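Long-range contact in pesticidal crystal protein Cry4Aa (Bacillus thuringiensis, PDB 2C9K), which kills mosquito larvae by binding midgut epithelial cells and forming pores that cause their colloid-osmotic lysis: residues His512-Ala526 and Phe568-Asn582. Residues are numbered along the deposited sequence; the frame is centred on the assembly and turned at random.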
ATOM      1  N   HIS A 512     -22.174  -3.422   9.159  1.00 23.90           N
ATOM      2  CA  HIS A 512     -22.899  -2.506   8.296  1.00 23.23           C
ATOM      3  C   HIS A 512     -22.966  -1.109   8.904  1.00 24.49           C
ATOM      4  O   HIS A 512     -22.734  -0.935  10.105  1.00 24.90           O
ATOM      5  CB  HIS A 512     -24.318  -3.019   8.041  1.00 19.98           C
ATOM      6  CG  HIS A 512     -24.992  -2.364   6.877  1.00 19.96           C
ATOM      7  ND1 HIS A 512     -26.306  -1.947   6.909  1.00 21.45           N
ATOM      8  CD2 HIS A 512     -24.530  -2.045   5.645  1.00 20.01           C
ATOM      9  CE1 HIS A 512     -26.622  -1.398   5.751  1.00 19.61           C
ATOM     10  NE2 HIS A 512     -25.562  -1.445   4.966  1.00 19.96           N
ATOM     11  N   SER A 513     -23.273  -0.118   8.069  1.00 25.12           N
ATOM     12  CA  SER A 513     -23.401   1.264   8.524  1.00 25.78           C
ATOM     13  C   SER A 513     -24.663   1.405   9.366  1.00 26.39           C
ATOM     14  O   SER A 513     -25.426   0.449   9.524  1.00 26.59           O
ATOM     15  CB  SER A 513     -23.489   2.207   7.336  1.00 26.00           C
ATOM     16  OG  SER A 513     -22.357   2.051   6.510  1.00 30.49           O
ATOM     17  N   ASN A 514     -24.890   2.598   9.906  1.00 26.13           N
ATOM     18  CA  ASN A 514     -26.066   2.822  10.735  1.00 24.46           C
ATOM     19  C   ASN A 514     -27.283   3.177   9.891  1.00 24.93           C
ATOM     20  O   ASN A 514     -28.038   4.094  10.214  1.00 23.91           O
ATOM     21  CB  ASN A 514     -25.776   3.918  11.759  1.00 22.87           C
ATOM     22  CG  ASN A 514     -26.927   4.148  12.702  1.00 20.91           C
ATOM     23  OD1 ASN A 514     -27.567   3.206  13.159  1.00 19.90           O
ATOM     24  ND2 ASN A 514     -27.190   5.412  13.009  1.00 22.83           N
ATOM     25  N   PHE A 515     -27.459   2.442   8.795  1.00 26.32           N
ATOM     26  CA  PHE A 515     -28.593   2.652   7.900  1.00 27.05           C
ATOM     27  C   PHE A 515     -29.122   1.331   7.357  1.00 26.58           C
ATOM     28  O   PHE A 515     -28.666   0.257   7.741  1.00 26.33           O
ATOM     29  CB  PHE A 515     -28.202   3.562   6.726  1.00 25.46           C
ATOM     30  CG  PHE A 515     -27.635   4.875   7.148  1.00 25.30           C
ATOM     31  CD1 PHE A 515     -26.298   4.985   7.503  1.00 27.20           C
ATOM     32  CD2 PHE A 515     -28.439   6.000   7.221  1.00 24.81           C
ATOM     33  CE1 PHE A 515     -25.767   6.202   7.929  1.00 28.11           C
ATOM     34  CE2 PHE A 515     -27.921   7.224   7.648  1.00 26.30           C
ATOM     35  CZ  PHE A 515     -26.584   7.325   8.002  1.00 27.44           C
ATOM     36  N   GLN A 516     -30.097   1.426   6.465  1.00 26.96           N
ATOM     37  CA  GLN A 516     -30.683   0.253   5.845  1.00 27.46           C
ATOM     38  C   GLN A 516     -30.374   0.290   4.357  1.00 26.89           C
ATOM     39  O   GLN A 516     -30.502   1.331   3.731  1.00 28.08           O
ATOM     40  CB  GLN A 516     -32.186   0.254   6.059  1.00 28.99           C
ATOM     41  CG  GLN A 516     -32.898  -0.836   5.317  1.00 34.38           C
ATOM     42  CD  GLN A 516     -34.012  -1.412   6.132  1.00 38.05           C
ATOM     43  OE1 GLN A 516     -33.773  -2.022   7.182  1.00 39.27           O
ATOM     44  NE2 GLN A 516     -35.247  -1.219   5.672  1.00 39.56           N
ATOM     45  N   GLN A 517     -29.969  -0.840   3.792  1.00 26.03           N
ATOM     46  CA  GLN A 517     -29.645  -0.880   2.377  1.00 26.97           C
ATOM     47  C   GLN A 517     -29.706  -2.262   1.754  1.00 28.50           C
ATOM     48  O   GLN A 517     -29.626  -3.285   2.449  1.00 29.59           O
ATOM     49  CB  GLN A 517     -28.241  -0.326   2.145  1.00 28.18           C
ATOM     50  CG  GLN A 517     -28.210   1.101   1.668  1.00 30.42           C
ATOM     51  CD  GLN A 517     -28.685   1.265   0.238  1.00 27.93           C
ATOM     52  OE1 GLN A 517     -29.668   0.652  -0.185  1.00 26.21           O
ATOM     53  NE2 GLN A 517     -27.999   2.116  -0.506  1.00 27.56           N
ATOM     54  N   SER A 518     -29.856  -2.272   0.431  1.00 27.01           N
ATOM     55  CA  SER A 518     -29.868  -3.500  -0.345  1.00 26.52           C
ATOM     56  C   SER A 518     -28.625  -3.406  -1.218  1.00 25.45           C
ATOM     57  O   SER A 518     -28.197  -2.310  -1.574  1.00 25.25           O
ATOM     58  CB  SER A 518     -31.122  -3.598  -1.213  1.00 27.67           C
ATOM     59  OG  SER A 518     -32.164  -4.264  -0.518  1.00 29.90           O
ATOM     60  N   TYR A 519     -28.032  -4.544  -1.551  1.00 24.22           N
ATOM     61  CA  TYR A 519     -26.829  -4.524  -2.366  1.00 23.56           C
ATOM     62  C   TYR A 519     -26.771  -5.684  -3.330  1.00 23.12           C
ATOM     63  O   TYR A 519     -27.690  -6.489  -3.438  1.00 23.50           O
ATOM     64  CB  TYR A 519     -25.570  -4.633  -1.491  1.00 22.98           C
ATOM     65  CG  TYR A 519     -25.411  -3.611  -0.402  1.00 21.69           C
ATOM     66  CD1 TYR A 519     -26.175  -3.681   0.768  1.00 21.82           C
ATOM     67  CD2 TYR A 519     -24.491  -2.573  -0.534  1.00 20.56           C
ATOM     68  CE1 TYR A 519     -26.029  -2.733   1.789  1.00 21.42           C
ATOM     69  CE2 TYR A 519     -24.333  -1.618   0.474  1.00 22.20           C
ATOM     70  CZ  TYR A 519     -25.106  -1.702   1.632  1.00 22.71           C
ATOM     71  OH  TYR A 519     -24.962  -0.750   2.614  1.00 21.98           O
ATOM     72  N   PHE A 520     -25.650  -5.730  -4.034  1.00 21.44           N
ATOM     73  CA  PHE A 520     -25.302  -6.811  -4.933  1.00 21.75           C
ATOM     74  C   PHE A 520     -23.859  -6.970  -4.487  1.00 21.04           C
ATOM     75  O   PHE A 520     -23.143  -5.977  -4.370  1.00 22.56           O
ATOM     76  CB  PHE A 520     -25.369  -6.390  -6.412  1.00 21.49           C
ATOM     77  CG  PHE A 520     -26.752  -6.472  -7.000  1.00 22.66           C
ATOM     78  CD1 PHE A 520     -27.285  -5.405  -7.719  1.00 21.88           C
ATOM     79  CD2 PHE A 520     -27.553  -7.591  -6.772  1.00 24.01           C
ATOM     80  CE1 PHE A 520     -28.593  -5.447  -8.190  1.00 21.54           C
ATOM     81  CE2 PHE A 520     -28.871  -7.639  -7.243  1.00 22.92           C
ATOM     82  CZ  PHE A 520     -29.388  -6.563  -7.949  1.00 22.06           C
ATOM     83  N   ILE A 521     -23.431  -8.176  -4.155  1.00 17.69           N
ATOM     84  CA  ILE A 521     -22.042  -8.297  -3.771  1.00 18.66           C
ATOM     85  C   ILE A 521     -21.320  -8.767  -5.048  1.00 18.07           C
ATOM     86  O   ILE A 521     -21.773  -9.682  -5.731  1.00 15.74           O
ATOM     87  CB  ILE A 521     -21.855  -9.235  -2.489  1.00 19.26           C
ATOM     88  CG1 ILE A 521     -21.007 -10.453  -2.815  1.00 17.79           C
ATOM     89  CG2 ILE A 521     -23.202  -9.604  -1.887  1.00 15.67           C
ATOM     90  CD1 ILE A 521     -19.558 -10.140  -2.880  1.00 19.06           C
ATOM     91  N   ARG A 522     -20.233  -8.075  -5.390  1.00 18.48           N
ATOM     92  CA  ARG A 522     -19.445  -8.344  -6.600  1.00 18.47           C
ATOM     93  C   ARG A 522     -18.023  -8.752  -6.235  1.00 19.22           C
ATOM     94  O   ARG A 522     -17.461  -8.232  -5.281  1.00 20.26           O
ATOM     95  CB  ARG A 522     -19.417  -7.079  -7.454  1.00 16.91           C
ATOM     96  CG  ARG A 522     -18.709  -7.211  -8.765  1.00 16.92           C
ATOM     97  CD  ARG A 522     -18.847  -5.933  -9.559  1.00 18.29           C
ATOM     98  NE  ARG A 522     -17.918  -4.892  -9.128  1.00 18.42           N
ATOM     99  CZ  ARG A 522     -17.917  -3.650  -9.612  1.00 19.03           C
ATOM    100  NH1 ARG A 522     -18.803  -3.298 -10.531  1.00 18.02           N
ATOM    101  NH2 ARG A 522     -17.019  -2.765  -9.199  1.00 20.27           N
ATOM    102  N   ILE A 523     -17.433  -9.662  -7.001  1.00 20.85           N
ATOM    103  CA  ILE A 523     -16.085 -10.150  -6.712  1.00 23.24           C
ATOM    104  C   ILE A 523     -15.037  -9.864  -7.797  1.00 25.10           C
ATOM    105  O   ILE A 523     -15.301 -10.048  -8.988  1.00 27.06           O
ATOM    106  CB  ILE A 523     -16.135 -11.680  -6.452  1.00 23.48           C
ATOM    107  CG1 ILE A 523     -16.669 -11.945  -5.052  1.00 22.87           C
ATOM    108  CG2 ILE A 523     -14.769 -12.307  -6.607  1.00 21.68           C
ATOM    109  CD1 ILE A 523     -16.894 -13.405  -4.805  1.00 27.35           C
ATOM    110  N   ARG A 524     -13.852  -9.409  -7.378  1.00 25.56           N
ATOM    111  CA  ARG A 524     -12.745  -9.131  -8.301  1.00 26.31           C
ATOM    112  C   ARG A 524     -11.760 -10.270  -8.072  1.00 27.00           C
ATOM    113  O   ARG A 524     -11.069 -10.306  -7.055  1.00 27.19           O
ATOM    114  CB  ARG A 524     -12.076  -7.785  -7.982  1.00 25.54           C
ATOM    115  CG  ARG A 524     -11.011  -7.353  -9.004  1.00 26.21           C
ATOM    116  CD  ARG A 524     -10.609  -5.885  -8.841  1.00 25.94           C
ATOM    117  NE  ARG A 524      -9.815  -5.355  -9.957  1.00 27.21           N
ATOM    118  CZ  ARG A 524      -8.489  -5.457 -10.078  1.00 27.73           C
ATOM    119  NH1 ARG A 524      -7.770  -6.075  -9.153  1.00 29.04           N
ATOM    120  NH2 ARG A 524      -7.874  -4.922 -11.125  1.00 25.02           N
ATOM    121  N   TYR A 525     -11.698 -11.194  -9.024  1.00 27.56           N
ATOM    122  CA  TYR A 525     -10.843 -12.369  -8.896  1.00 27.87           C
ATOM    123  C   TYR A 525     -10.039 -12.645 -10.152  1.00 28.51           C
ATOM    124  O   TYR A 525     -10.215 -11.995 -11.178  1.00 29.64           O
ATOM    125  CB  TYR A 525     -11.717 -13.592  -8.651  1.00 27.97           C
ATOM    126  CG  TYR A 525     -12.449 -13.989  -9.919  1.00 30.02           C
ATOM    127  CD1 TYR A 525     -12.107 -15.151 -10.620  1.00 29.69           C
ATOM    128  CD2 TYR A 525     -13.411 -13.147 -10.478  1.00 30.28           C
ATOM    129  CE1 TYR A 525     -12.700 -15.454 -11.843  1.00 28.52           C
ATOM    130  CE2 TYR A 525     -14.007 -13.445 -11.702  1.00 30.21           C
ATOM    131  CZ  TYR A 525     -13.645 -14.594 -12.376  1.00 29.71           C
ATOM    132  OH  TYR A 525     -14.224 -14.867 -13.589  1.00 31.07           O
ATOM    133  N   ALA A 526      -9.185 -13.656 -10.052  1.00 29.68           N
ATOM    134  CA  ALA A 526      -8.344 -14.123 -11.149  1.00 30.15           C
ATOM    135  C   ALA A 526      -8.562 -15.634 -11.160  1.00 31.27           C
ATOM    136  O   ALA A 526      -8.881 -16.230 -10.127  1.00 30.56           O
ATOM    137  CB  ALA A 526      -6.881 -13.800 -10.881  1.00 31.02           C
ATOM    138  N   PHE A 568      -7.335  -9.848 -14.000  1.00 26.42           N
ATOM    139  CA  PHE A 568      -8.371  -9.799 -12.975  1.00 25.62           C
ATOM    140  C   PHE A 568      -9.657  -9.286 -13.598  1.00 26.89           C
ATOM    141  O   PHE A 568      -9.645  -8.312 -14.349  1.00 26.74           O
ATOM    142  CB  PHE A 568      -7.956  -8.896 -11.813  1.00 24.39           C
ATOM    143  CG  PHE A 568      -6.836  -9.463 -10.980  1.00 25.46           C
ATOM    144  CD1 PHE A 568      -5.510  -9.306 -11.368  1.00 24.17           C
ATOM    145  CD2 PHE A 568      -7.114 -10.194  -9.828  1.00 25.68           C
ATOM    146  CE1 PHE A 568      -4.481  -9.868 -10.630  1.00 24.02           C
ATOM    147  CE2 PHE A 568      -6.093 -10.764  -9.082  1.00 25.30           C
ATOM    148  CZ  PHE A 568      -4.771 -10.600  -9.485  1.00 26.74           C
ATOM    149  N   GLN A 569     -10.766  -9.957 -13.299  1.00 28.67           N
ATOM    150  CA  GLN A 569     -12.063  -9.564 -13.835  1.00 29.83           C
ATOM    151  C   GLN A 569     -13.131  -9.445 -12.754  1.00 30.75           C
ATOM    152  O   GLN A 569     -12.867  -9.712 -11.576  1.00 32.16           O
ATOM    153  CB  GLN A 569     -12.494 -10.549 -14.919  1.00 31.05           C
ATOM    154  CG  GLN A 569     -11.638 -10.438 -16.175  1.00 34.10           C
ATOM    155  CD  GLN A 569     -11.708  -9.050 -16.803  1.00 37.45           C
ATOM    156  OE1 GLN A 569     -10.869  -8.688 -17.633  1.00 38.46           O
ATOM    157  NE2 GLN A 569     -12.722  -8.269 -16.415  1.00 38.10           N
ATOM    158  N   TYR A 570     -14.336  -9.045 -13.149  1.00 29.61           N
ATOM    159  CA  TYR A 570     -15.413  -8.857 -12.189  1.00 29.09           C
ATOM    160  C   TYR A 570     -16.668  -9.679 -12.413  1.00 29.83           C
ATOM    161  O   TYR A 570     -17.253  -9.654 -13.494  1.00 30.37           O
ATOM    162  CB  TYR A 570     -15.834  -7.388 -12.154  1.00 29.06           C
ATOM    163  CG  TYR A 570     -14.778  -6.404 -11.701  1.00 28.22           C
ATOM    164  CD1 TYR A 570     -13.626  -6.183 -12.457  1.00 26.47           C
ATOM    165  CD2 TYR A 570     -14.964  -5.645 -10.540  1.00 27.73           C
ATOM    166  CE1 TYR A 570     -12.686  -5.227 -12.073  1.00 26.15           C
ATOM    167  CE2 TYR A 570     -14.032  -4.686 -10.147  1.00 27.22           C
ATOM    168  CZ  TYR A 570     -12.898  -4.482 -10.921  1.00 26.07           C
ATOM    169  OH  TYR A 570     -11.989  -3.533 -10.543  1.00 24.43           O
ATOM    170  N   LEU A 571     -17.089 -10.394 -11.376  1.00 30.97           N
ATOM    171  CA  LEU A 571     -18.322 -11.176 -11.437  1.00 32.53           C
ATOM    172  C   LEU A 571     -19.191 -10.731 -10.276  1.00 34.11           C
ATOM    173  O   LEU A 571     -18.682 -10.370  -9.214  1.00 35.08           O
ATOM    174  CB  LEU A 571     -18.053 -12.682 -11.353  1.00 31.71           C
ATOM    175  CG  LEU A 571     -17.835 -13.327 -12.723  1.00 30.89           C
ATOM    176  CD1 LEU A 571     -17.609 -14.826 -12.577  1.00 30.37           C
ATOM    177  CD2 LEU A 571     -19.048 -13.038 -13.594  1.00 29.28           C
ATOM    178  N   GLU A 572     -20.503 -10.761 -10.489  1.00 34.82           N
ATOM    179  CA  GLU A 572     -21.463 -10.320  -9.490  1.00 35.52           C
ATOM    180  C   GLU A 572     -22.527 -11.384  -9.263  1.00 35.61           C
ATOM    181  O   GLU A 572     -22.999 -12.008 -10.211  1.00 36.97           O
ATOM    182  CB  GLU A 572     -22.116  -9.038  -9.994  1.00 38.07           C
ATOM    183  CG  GLU A 572     -22.956  -8.290  -9.003  1.00 43.16           C
ATOM    184  CD  GLU A 572     -23.489  -6.996  -9.591  1.00 46.23           C
ATOM    185  OE1 GLU A 572     -22.678  -6.186 -10.100  1.00 47.19           O
ATOM    186  OE2 GLU A 572     -24.720  -6.787  -9.544  1.00 50.02           O
ATOM    187  N   PHE A 573     -22.903 -11.601  -8.009  1.00 34.83           N
ATOM    188  CA  PHE A 573     -23.929 -12.583  -7.710  1.00 33.10           C
ATOM    189  C   PHE A 573     -25.276 -11.990  -8.107  1.00 34.28           C
ATOM    190  O   PHE A 573     -25.469 -10.777  -8.040  1.00 34.01           O
ATOM    191  CB  PHE A 573     -23.936 -12.920  -6.227  1.00 31.29           C
ATOM    192  CG  PHE A 573     -22.675 -13.558  -5.744  1.00 29.44           C
ATOM    193  CD1 PHE A 573     -21.683 -12.799  -5.145  1.00 29.60           C
ATOM    194  CD2 PHE A 573     -22.493 -14.930  -5.857  1.00 28.77           C
ATOM    195  CE1 PHE A 573     -20.526 -13.395  -4.659  1.00 30.53           C
ATOM    196  CE2 PHE A 573     -21.341 -15.539  -5.375  1.00 29.08           C
ATOM    197  CZ  PHE A 573     -20.353 -14.772  -4.773  1.00 30.13           C
ATOM    198  N   SER A 574     -26.208 -12.846  -8.509  1.00 35.38           N
ATOM    199  CA  SER A 574     -27.522 -12.395  -8.935  1.00 36.80           C
ATOM    200  C   SER A 574     -28.412 -11.889  -7.805  1.00 38.18           C
ATOM    201  O   SER A 574     -28.766 -10.711  -7.770  1.00 38.89           O
ATOM    202  CB  SER A 574     -28.228 -13.514  -9.696  1.00 37.45           C
ATOM    203  OG  SER A 574     -28.264 -14.706  -8.938  1.00 39.81           O
ATOM    204  N   ASN A 575     -28.778 -12.769  -6.884  1.00 39.59           N
ATOM    205  CA  ASN A 575     -29.635 -12.374  -5.770  1.00 40.98           C
ATOM    206  C   ASN A 575     -29.055 -11.222  -4.947  1.00 40.89           C
ATOM    207  O   ASN A 575     -27.843 -11.110  -4.773  1.00 40.21           O
ATOM    208  CB  ASN A 575     -29.915 -13.579  -4.864  1.00 42.44           C
ATOM    209  CG  ASN A 575     -28.653 -14.322  -4.475  1.00 44.52           C
ATOM    210  OD1 ASN A 575     -27.861 -14.723  -5.331  1.00 46.61           O
ATOM    211  ND2 ASN A 575     -28.462 -14.520  -3.177  1.00 45.69           N
ATOM    212  N   GLU A 576     -29.934 -10.363  -4.445  1.00 41.73           N
ATOM    213  CA  GLU A 576     -29.508  -9.226  -3.643  1.00 41.57           C
ATOM    214  C   GLU A 576     -29.659  -9.472  -2.147  1.00 40.65           C
ATOM    215  O   GLU A 576     -30.395 -10.355  -1.709  1.00 41.35           O
ATOM    216  CB  GLU A 576     -30.286  -7.968  -4.035  1.00 42.66           C
ATOM    217  CG  GLU A 576     -31.797  -8.096  -3.959  1.00 45.08           C
ATOM    218  CD  GLU A 576     -32.496  -6.778  -4.242  1.00 47.29           C
ATOM    219  OE1 GLU A 576     -32.531  -5.915  -3.334  1.00 47.78           O
ATOM    220  OE2 GLU A 576     -32.995  -6.598  -5.378  1.00 48.61           O
ATOM    221  N   VAL A 577     -28.952  -8.669  -1.366  1.00 38.87           N
ATOM    222  CA  VAL A 577     -28.981  -8.786   0.075  1.00 36.15           C
ATOM    223  C   VAL A 577     -29.354  -7.437   0.709  1.00 36.06           C
ATOM    224  O   VAL A 577     -29.157  -6.371   0.117  1.00 36.12           O
ATOM    225  CB  VAL A 577     -27.605  -9.238   0.582  1.00 35.23           C
ATOM    226  CG1 VAL A 577     -27.057 -10.321  -0.329  1.00 32.34           C
ATOM    227  CG2 VAL A 577     -26.648  -8.058   0.626  1.00 35.74           C
ATOM    228  N   LYS A 578     -29.911  -7.493   1.909  1.00 34.03           N
ATOM    229  CA  LYS A 578     -30.293  -6.290   2.622  1.00 32.94           C
ATOM    230  C   LYS A 578     -29.769  -6.401   4.045  1.00 31.03           C
ATOM    231  O   LYS A 578     -29.959  -7.421   4.714  1.00 30.40           O
ATOM    232  CB  LYS A 578     -31.816  -6.109   2.622  1.00 35.58           C
ATOM    233  CG  LYS A 578     -32.626  -7.254   3.232  1.00 39.61           C
ATOM    234  CD  LYS A 578     -32.623  -8.514   2.344  1.00 41.89           C
ATOM    235  CE  LYS A 578     -31.535  -9.515   2.739  1.00 41.12           C
ATOM    236  NZ  LYS A 578     -31.357 -10.575   1.707  1.00 38.92           N
ATOM    237  N   PHE A 579     -29.093  -5.348   4.495  1.00 27.59           N
ATOM    238  CA  PHE A 579     -28.527  -5.315   5.833  1.00 24.02           C
ATOM    239  C   PHE A 579     -29.199  -4.230   6.674  1.00 22.05           C
ATOM    240  O   PHE A 579     -29.532  -3.158   6.172  1.00 21.73           O
ATOM    241  CB  PHE A 579     -27.025  -5.046   5.747  1.00 23.81           C
ATOM    242  CG  PHE A 579     -26.273  -6.037   4.905  1.00 25.03           C
ATOM    243  CD1 PHE A 579     -25.524  -5.613   3.811  1.00 24.85           C
ATOM    244  CD2 PHE A 579     -26.270  -7.390   5.226  1.00 25.57           C
ATOM    245  CE1 PHE A 579     -24.783  -6.520   3.059  1.00 23.52           C
ATOM    246  CE2 PHE A 579     -25.527  -8.302   4.477  1.00 24.42           C
ATOM    247  CZ  PHE A 579     -24.783  -7.863   3.394  1.00 22.71           C
ATOM    248  N   ALA A 580     -29.406  -4.520   7.952  0.50 19.20           N
ATOM    249  CA  ALA A 580     -30.020  -3.561   8.851  0.50 17.25           C
ATOM    250  C   ALA A 580     -28.898  -2.715   9.431  0.50 17.35           C
ATOM    251  O   ALA A 580     -27.729  -3.045   9.282  0.50 15.86           O
ATOM    252  CB  ALA A 580     -30.775  -4.280   9.960  0.50 14.69           C
ATOM    253  N   PRO A 581     -29.242  -1.607  10.098  1.00 19.05           N
ATOM    254  CA  PRO A 581     -28.249  -0.714  10.698  1.00 20.33           C
ATOM    255  C   PRO A 581     -27.327  -1.393  11.689  1.00 20.88           C
ATOM    256  O   PRO A 581     -27.782  -2.093  12.586  1.00 21.76           O
ATOM    257  CB  PRO A 581     -29.111   0.352  11.364  1.00 20.27           C
ATOM    258  CG  PRO A 581     -30.312   0.413  10.463  1.00 18.99           C
ATOM    259  CD  PRO A 581     -30.597  -1.048  10.250  1.00 19.13           C
ATOM    260  N   ASN A 582     -26.028  -1.182  11.515  1.00 22.46           N
ATOM    261  CA  ASN A 582     -25.018  -1.747  12.408  1.00 24.86           C
ATOM    262  C   ASN A 582     -25.084  -3.259  12.556  1.00 25.31           C
ATOM    263  O   ASN A 582     -24.658  -3.797  13.573  1.00 27.32           O
ATOM    264  CB  ASN A 582     -25.153  -1.111  13.787  1.00 23.87           C
ATOM    265  CG  ASN A 582     -25.688   0.287  13.709  1.00 25.57           C
ATOM    266  OD1 ASN A 582     -25.132   1.131  13.013  1.00 27.29           O
ATOM    267  ND2 ASN A 582     -26.781   0.543  14.409  1.00 26.30           N
TER
HETATM  268  O   HOH W   1     -25.146 -10.079  -5.326  1.00 25.17           O
HETATM  269  O   HOH W   2     -20.809  -4.913 -12.532  1.00 34.76           O
HETATM  270  O   HOH W   3      -9.816  -4.294 -12.635  1.00 21.82           O
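Phe568 lays one ring face against Ala526, whose CB sits 4.0 Å from the ring centroid, a CH-pi contact. Tyr570 meets two arginines in different ways: CG of Arg524 lies over its ring face, 17° off the normal, while the guanidinium of Arg522, turned 83° from the ring plane, meets the ring edge through NE, 3.4 Å from Tyr570 CD2. Salt bridges tie Arg522 to Glu606 and Arg524 to Asp603. Leu571 and Ile523 form an antiparallel hydrogen-bonded pair, Leu571 N to Ile523 O being 3.0 Å. Phe573 runs alongside Ile521, its CD1 3.4 Å from Ile521 CG1, and faces Leu539 and Ile537 of the opposing sheet. The register then slips by two residues; across this break a water accepts from Ile521 N (2.8 Å) and lies close to the carbonyl oxygens of Phe573 and Asn575. Pairing resumes at Val577 with Tyr519. A chi1 of -164° swings the His512 imidazole away from its own N, under Phe579 CB (3.5 Å from the ring centroid) and within ND1 hydrogen-bonding distance of Ala580 O (3.0 Å); NE2 hydrogen-bonds with Tyr519 OH. Such an interrupted antiparallel ladder, packed against a second sheet, belongs to the C-terminal beta-sandwich, domain III of three-domain Cry toxins.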